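Local coordinates for esterase family protein (Staphylococcus aureus, PDB 7L0A) that hydrolyses S-formylglutathione to formate and glutathione as a serine esterase of the esterase D family, at the interface of chains A and B. Coordinates in Å, arbitrary orientation; residue numbers count along the deposited sequence, not the author numbering. Chains: chain A/B, Esterase family protein.

The interface of chains A and B. Residues chain A 36-40, 42, 44; chain B 105, 108-109, 112.
Water 1 is the best-held polar atom here, gripped by three good hydrogen bonds that tie the two chains together. Its oxygen lies 2.8 Å from the carboxylate oxygen OD2 of B:Asp108 and 2.9 Å from the backbone O of A:Phe38. The amide N of A:Ser40 gives the third, also 2.9 Å from the water oxygen and nearly straight, with 166° at the hydrogen; the hydroxyl OG of A:Ser40 adds a weak one. The carboxylate of B:Asp108 thus reads the backbone of the 38-40 turn through solvent, and its direct approach to A:Ser40 is van der Waals contact with CB. Polar coupling in this patch is water-mediated, because no N or O of one chain comes close enough to bond directly to the other: the amide oxygen OE1 of B:Gln112 faces another acceptor, the backbone O of A:Ser36, at 3.4 Å.

The clearest packing element is aromatic. The rings of A:Phe38 and B:Tyr109 stack with centroids 4.4 Å apart and planes 11° from parallel. The overlap is offset: CZ of A:Phe38 sits over the rim of the tyrosine ring, 3.5 Å from its CD1. B:Tyr109 reaches this position with CG anti to its backbone N (chi1 -180°), and the two side chains run alongside each other, both heading in one direction. At the edge of the phenylalanine ring, in its plane, lies CG of B:Glu105, whose extended chain comes in at a slant. The backbone O of A:Phe37 similarly meets the tyrosine ring edge in plane.

B:Gln112, which loses the most surface to the partner among the residues here (86 Å²), bends at chi2 and lays its CB and CG against that same A:Phe37 carbonyl. Its side chain runs antiparallel to A:Val44. The helix 99-113 of B thus presents one flank to the end of the 3-10 helix 35-37 of A and the loop after it, and two-fold symmetry repeats the arrangement with chains exchanged. At the far tip of B:Gln112, OE1 rests 3.4 Å from the methyl CG1 of A:Val44.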
# COMPACT_ATOMS: atom_id res chain seq x y z
N SER A 36 -10.81 -10.52 -7.01
CA SER A 36 -11.30 -10.77 -5.67
C SER A 36 -10.98 -9.63 -4.72
O SER A 36 -11.61 -9.52 -3.67
CB SER A 36 -10.72 -12.09 -5.16
OG SER A 36 -9.33 -12.02 -4.85
N PHE A 37 -10.02 -8.77 -5.06
CA PHE A 37 -9.66 -7.68 -4.17
C PHE A 37 -10.63 -6.51 -4.26
O PHE A 37 -10.58 -5.60 -3.43
CB PHE A 37 -8.23 -7.17 -4.47
CG PHE A 37 -7.14 -8.22 -4.40
CD1 PHE A 37 -7.33 -9.48 -3.81
CD2 PHE A 37 -5.88 -7.91 -4.90
CE1 PHE A 37 -6.29 -10.41 -3.78
CE2 PHE A 37 -4.83 -8.83 -4.84
CZ PHE A 37 -5.04 -10.08 -4.27
N PHE A 38 -11.51 -6.51 -5.26
CA PHE A 38 -12.48 -5.45 -5.48
C PHE A 38 -13.90 -5.88 -5.17
O PHE A 38 -14.82 -5.06 -5.26
CB PHE A 38 -12.37 -4.99 -6.94
CG PHE A 38 -11.14 -4.22 -7.19
CD1 PHE A 38 -9.94 -4.86 -7.46
CD2 PHE A 38 -11.14 -2.86 -7.03
CE1 PHE A 38 -8.80 -4.13 -7.63
CE2 PHE A 38 -10.01 -2.13 -7.18
CZ PHE A 38 -8.83 -2.76 -7.49
N ASN A 39 -14.10 -7.13 -4.77
CA ASN A 39 -15.42 -7.73 -4.56
C ASN A 39 -15.50 -8.00 -3.06
O ASN A 39 -14.83 -8.90 -2.55
CB ASN A 39 -15.56 -9.00 -5.38
CG ASN A 39 -16.95 -9.58 -5.29
OD1 ASN A 39 -17.67 -9.32 -4.32
ND2 ASN A 39 -17.34 -10.35 -6.30
N SER A 40 -16.28 -7.19 -2.35
CA SER A 40 -16.38 -7.35 -0.90
C SER A 40 -17.13 -8.62 -0.50
O SER A 40 -17.12 -8.96 0.69
CB SER A 40 -17.06 -6.12 -0.30
OG SER A 40 -18.39 -5.96 -0.82
N THR A 42 -16.51 -11.77 -1.71
CA THR A 42 -15.73 -13.00 -1.95
C THR A 42 -14.51 -13.04 -1.05
O THR A 42 -14.11 -12.04 -0.60
CB THR A 42 -15.28 -13.11 -3.40
OG1 THR A 42 -14.49 -11.99 -3.74
CG2 THR A 42 -16.42 -13.20 -4.38
N VAL A 44 -10.47 -13.22 -0.49
CA VAL A 44 -9.36 -12.78 -1.36
C VAL A 44 -8.61 -14.01 -1.88
O VAL A 44 -8.48 -14.93 -1.13
CB VAL A 44 -8.38 -11.84 -0.65
CG1 VAL A 44 -9.05 -10.55 -0.28
CG2 VAL A 44 -7.74 -12.49 0.55
N GLU B 105 -15.51 1.91 -3.97
CA GLU B 105 -14.48 1.01 -4.48
C GLU B 105 -13.22 1.09 -3.62
O GLU B 105 -12.64 0.06 -3.28
CB GLU B 105 -14.16 1.36 -5.93
CG GLU B 105 -12.86 0.69 -6.42
CD GLU B 105 -12.41 1.21 -7.76
OE1 GLU B 105 -11.41 1.91 -7.80
OE2 GLU B 105 -13.13 0.97 -8.78
N ASP B 108 -13.81 -0.79 -0.45
CA ASP B 108 -13.81 -2.23 -0.62
C ASP B 108 -12.39 -2.75 -0.85
O ASP B 108 -11.99 -3.74 -0.23
CB ASP B 108 -14.73 -2.62 -1.77
CG ASP B 108 -16.21 -2.52 -1.42
OD1 ASP B 108 -16.56 -2.34 -0.22
OD2 ASP B 108 -17.04 -2.64 -2.35
N TYR B 109 -11.63 -2.09 -1.72
CA TYR B 109 -10.29 -2.54 -2.08
C TYR B 109 -9.36 -2.56 -0.87
O TYR B 109 -8.68 -3.56 -0.59
CB TYR B 109 -9.75 -1.62 -3.19
CG TYR B 109 -8.37 -1.89 -3.74
CD1 TYR B 109 -7.95 -3.18 -4.08
CD2 TYR B 109 -7.50 -0.84 -3.98
CE1 TYR B 109 -6.69 -3.40 -4.60
CE2 TYR B 109 -6.24 -1.05 -4.49
CZ TYR B 109 -5.86 -2.35 -4.82
OH TYR B 109 -4.59 -2.55 -5.35
N GLN B 112 -10.18 -5.27 1.56
CA GLN B 112 -9.77 -6.60 1.12
C GLN B 112 -8.27 -6.83 1.28
O GLN B 112 -7.85 -7.90 1.72
CB GLN B 112 -10.17 -6.85 -0.34
CG GLN B 112 -11.66 -6.92 -0.61
CD GLN B 112 -12.34 -8.10 0.07
OE1 GLN B 112 -12.16 -9.24 -0.34
NE2 GLN B 112 -13.15 -7.82 1.08
O HOH W 1 -17.39 -4.97 -3.92